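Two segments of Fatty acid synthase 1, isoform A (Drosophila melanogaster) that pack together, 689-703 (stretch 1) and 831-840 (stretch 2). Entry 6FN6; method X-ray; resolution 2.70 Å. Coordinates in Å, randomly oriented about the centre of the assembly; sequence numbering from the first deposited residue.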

# COMPACT_ATOMS: atom_id res chain seq x y z
N PRO A 689 17.50 25.97 -11.20
CA PRO A 689 17.42 24.78 -12.06
C PRO A 689 16.72 23.55 -11.47
O PRO A 689 15.75 23.07 -12.05
CB PRO A 689 18.89 24.46 -12.33
CG PRO A 689 19.57 25.75 -12.25
CD PRO A 689 18.85 26.54 -11.20
N CYS A 690 17.22 23.04 -10.35
CA CYS A 690 16.74 21.76 -9.83
C CYS A 690 15.35 21.83 -9.23
O CYS A 690 14.46 21.08 -9.62
CB CYS A 690 17.72 21.22 -8.79
SG CYS A 690 19.17 20.45 -9.52
N VAL A 691 15.16 22.72 -8.25
CA VAL A 691 13.90 22.77 -7.52
C VAL A 691 12.74 23.09 -8.46
O VAL A 691 11.64 22.56 -8.29
CB VAL A 691 13.96 23.80 -6.36
CG1 VAL A 691 14.94 23.34 -5.30
CG2 VAL A 691 14.31 25.19 -6.88
N TYR A 692 12.98 23.93 -9.46
CA TYR A 692 11.91 24.33 -10.37
C TYR A 692 11.68 23.30 -11.47
O TYR A 692 10.54 23.07 -11.88
CB TYR A 692 12.20 25.70 -10.98
CG TYR A 692 11.78 26.83 -10.08
CD1 TYR A 692 10.45 27.20 -9.97
CD2 TYR A 692 12.72 27.54 -9.33
CE1 TYR A 692 10.06 28.24 -9.14
CE2 TYR A 692 12.34 28.57 -8.50
CZ TYR A 692 11.01 28.92 -8.41
OH TYR A 692 10.63 29.96 -7.59
N SER A 693 12.75 22.68 -11.95
CA SER A 693 12.60 21.57 -12.88
C SER A 693 11.80 20.46 -12.22
O SER A 693 10.99 19.79 -12.86
CB SER A 693 13.97 21.05 -13.34
OG SER A 693 14.66 22.04 -14.06
N THR A 694 12.03 20.27 -10.93
CA THR A 694 11.31 19.28 -10.15
C THR A 694 9.84 19.66 -10.03
O THR A 694 8.94 18.85 -10.27
CB THR A 694 11.91 19.12 -8.74
OG1 THR A 694 13.30 18.80 -8.85
CG2 THR A 694 11.19 18.03 -7.96
N VAL A 695 9.59 20.91 -9.65
CA VAL A 695 8.24 21.40 -9.41
C VAL A 695 7.40 21.27 -10.68
O VAL A 695 6.25 20.86 -10.63
CB VAL A 695 8.26 22.85 -8.90
CG1 VAL A 695 6.92 23.54 -9.11
CG2 VAL A 695 8.63 22.89 -7.43
N TYR A 696 8.00 21.62 -11.81
CA TYR A 696 7.27 21.63 -13.07
C TYR A 696 7.04 20.22 -13.60
O TYR A 696 5.99 19.93 -14.17
CB TYR A 696 8.01 22.47 -14.11
CG TYR A 696 7.66 23.94 -14.04
CD1 TYR A 696 6.43 24.40 -14.50
CD2 TYR A 696 8.54 24.86 -13.50
CE1 TYR A 696 6.10 25.74 -14.44
CE2 TYR A 696 8.22 26.21 -13.43
CZ TYR A 696 6.99 26.64 -13.91
OH TYR A 696 6.67 27.97 -13.84
N TYR A 697 8.01 19.33 -13.41
CA TYR A 697 7.87 17.96 -13.88
C TYR A 697 6.82 17.22 -13.05
O TYR A 697 6.19 16.28 -13.53
CB TYR A 697 9.20 17.21 -13.82
CG TYR A 697 9.05 15.76 -14.22
CD1 TYR A 697 8.76 15.41 -15.53
CD2 TYR A 697 9.18 14.74 -13.28
CE1 TYR A 697 8.61 14.09 -15.90
CE2 TYR A 697 9.03 13.41 -13.65
CZ TYR A 697 8.75 13.09 -14.96
OH TYR A 697 8.59 11.78 -15.33
N ALA A 698 6.65 17.65 -11.81
CA ALA A 698 5.73 16.99 -10.89
C ALA A 698 4.32 17.57 -11.00
O ALA A 698 3.35 16.83 -11.18
CB ALA A 698 6.23 17.12 -9.45
N LEU A 699 4.21 18.89 -10.88
CA LEU A 699 2.91 19.55 -10.81
C LEU A 699 2.23 19.72 -12.17
O LEU A 699 1.02 19.56 -12.29
CB LEU A 699 3.05 20.92 -10.14
CG LEU A 699 3.68 20.97 -8.74
CD1 LEU A 699 3.50 22.36 -8.15
CD2 LEU A 699 3.11 19.91 -7.81
N VAL A 700 3.02 20.04 -13.20
CA VAL A 700 2.45 20.36 -14.51
C VAL A 700 2.43 19.15 -15.43
O VAL A 700 1.39 18.83 -16.02
CB VAL A 700 3.22 21.53 -15.16
CG1 VAL A 700 2.70 21.81 -16.56
CG2 VAL A 700 3.10 22.78 -14.31
N VAL A 701 3.56 18.48 -15.57
CA VAL A 701 3.66 17.36 -16.49
C VAL A 701 2.90 16.16 -15.94
O VAL A 701 1.91 15.72 -16.53
CB VAL A 701 5.13 16.99 -16.77
CG1 VAL A 701 5.22 15.80 -17.72
CG2 VAL A 701 5.88 18.18 -17.34
N ARG A 702 3.38 15.62 -14.83
CA ARG A 702 2.79 14.43 -14.24
C ARG A 702 1.41 14.71 -13.64
O ARG A 702 0.43 14.04 -13.98
CB ARG A 702 3.72 13.86 -13.16
CG ARG A 702 5.07 13.40 -13.70
CD ARG A 702 4.95 12.09 -14.47
NE ARG A 702 4.66 10.97 -13.58
CZ ARG A 702 5.58 10.20 -13.00
NH1 ARG A 702 6.87 10.43 -13.20
NH2 ARG A 702 5.20 9.21 -12.21
N GLY A 703 1.33 15.70 -12.76
CA GLY A 703 0.11 16.00 -12.04
C GLY A 703 -0.94 16.75 -12.83
O GLY A 703 -2.14 16.65 -12.53
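Stretch 2 (831-840) FHGILLDSVM

Arg702, late in stretch 1, anchors the contact by binding a side chain and a neighbouring carbonyl of strand 831-833. Arg702 NE donates to His832 ND1 at 3.2 Å, which requires that nitrogen to act as acceptor, and Arg702 NH2 donates to Gly833 O at 2.9 Å; weak bonds from Arg702 NH2 to His832 ND1 (3.4 Å) and from Arg702 NH1 to Gly833 O (3.3 Å) complete a fork lying near the guanidinium plane. Within stretch 1, Arg702 NH1 also donates to Tyr697 OH at 3.1 Å. The rule is polar partners at the guanidinium edge, carbon over a face: Ile834 CG1 lies 4.2 Å from Arg702 NH1.

Stretch 2 leaves strand 831-833 through an extended Ile834 and Leu835, then turns into a helix that continues beyond Met840. From His832 to Leu836 the chain runs against the direction of helix 689-702, pairing His832 with Arg702, Ile834 with Ala698 and Leu836 with Thr694; the two helices then cross at 97°, their axes 10.9 Å apart at closest approach. Ile834 fills the middle, its CD1 3.7 Å from Ala698 CB and its CG2 3.7 Å from Tyr697 CD2 at the ring edge. Val839 CG2 lies over one face of that ring in a CH-pi contact, 3.8 Å from Tyr697 CZ. Farther along, Leu836 CD2 reaches Thr694 OG1 at 3.3 Å, a hydroxyl that donates a hydrogen bond to Cys690 O at 2.7 Å, inside its own helix.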

# COMPACT_ATOMS: atom_id res chain seq x y z
N PHE A 831 -1.26 7.61 -8.11
CA PHE A 831 -0.05 7.75 -7.32
C PHE A 831 1.14 7.85 -8.28
O PHE A 831 1.32 6.99 -9.14
CB PHE A 831 0.12 6.58 -6.36
CG PHE A 831 1.10 6.85 -5.25
CD1 PHE A 831 2.46 6.79 -5.47
CD2 PHE A 831 0.64 7.16 -3.98
CE1 PHE A 831 3.35 7.04 -4.45
CE2 PHE A 831 1.53 7.41 -2.95
CZ PHE A 831 2.89 7.35 -3.19
N HIS A 832 1.94 8.90 -8.13
CA HIS A 832 3.06 9.15 -9.02
C HIS A 832 4.40 9.11 -8.31
O HIS A 832 4.70 9.97 -7.48
CB HIS A 832 2.90 10.50 -9.71
CG HIS A 832 1.80 10.54 -10.72
ND1 HIS A 832 1.99 10.17 -12.04
CD2 HIS A 832 0.50 10.89 -10.61
CE1 HIS A 832 0.85 10.30 -12.69
NE2 HIS A 832 -0.07 10.73 -11.85
N GLY A 833 5.22 8.12 -8.65
CA GLY A 833 6.62 8.12 -8.25
C GLY A 833 7.38 9.07 -9.16
O GLY A 833 7.43 8.86 -10.37
N ILE A 834 7.96 10.11 -8.58
CA ILE A 834 8.60 11.16 -9.36
C ILE A 834 10.09 11.22 -9.08
O ILE A 834 10.52 11.66 -8.01
CB ILE A 834 7.93 12.52 -9.10
CG1 ILE A 834 6.48 12.48 -9.59
CG2 ILE A 834 8.70 13.65 -9.78
CD1 ILE A 834 5.60 13.50 -8.93
N LEU A 835 10.88 10.76 -10.05
CA LEU A 835 12.33 10.82 -9.96
C LEU A 835 12.88 11.72 -11.06
O LEU A 835 12.88 11.34 -12.23
CB LEU A 835 12.94 9.42 -10.09
CG LEU A 835 12.74 8.42 -8.94
CD1 LEU A 835 11.29 7.98 -8.79
CD2 LEU A 835 13.65 7.23 -9.15
N LEU A 836 13.36 12.89 -10.68
CA LEU A 836 13.94 13.82 -11.64
C LEU A 836 15.11 13.18 -12.37
O LEU A 836 15.32 13.43 -13.56
CB LEU A 836 14.40 15.10 -10.95
CG LEU A 836 15.10 16.13 -11.83
CD1 LEU A 836 14.29 16.45 -13.08
CD2 LEU A 836 15.38 17.40 -11.05
N ASP A 837 15.87 12.34 -11.66
CA ASP A 837 17.01 11.65 -12.25
C ASP A 837 16.60 10.91 -13.52
O ASP A 837 17.32 10.93 -14.52
CB ASP A 837 17.63 10.67 -11.25
CG ASP A 837 18.26 11.37 -10.06
OD1 ASP A 837 18.63 12.55 -10.20
OD2 ASP A 837 18.41 10.73 -9.00
N SER A 838 15.44 10.26 -13.48
CA SER A 838 14.94 9.51 -14.63
C SER A 838 14.74 10.41 -15.85
O SER A 838 14.81 9.95 -16.98
CB SER A 838 13.62 8.82 -14.27
OG SER A 838 13.82 7.86 -13.24
N VAL A 839 14.50 11.70 -15.61
CA VAL A 839 14.32 12.65 -16.69
C VAL A 839 15.64 12.85 -17.42
O VAL A 839 15.72 12.69 -18.64
CB VAL A 839 13.77 14.00 -16.18
CG1 VAL A 839 13.61 14.99 -17.33
CG2 VAL A 839 12.44 13.80 -15.47
N MET A 840 16.68 13.21 -16.66
CA MET A 840 17.97 13.51 -17.25
C MET A 840 18.56 12.24 -17.86
O MET A 840 19.17 12.28 -18.93
CB MET A 840 18.92 14.08 -16.19
CG MET A 840 18.38 15.32 -15.48
SD MET A 840 19.54 16.04 -14.30
CE MET A 840 19.45 14.87 -12.96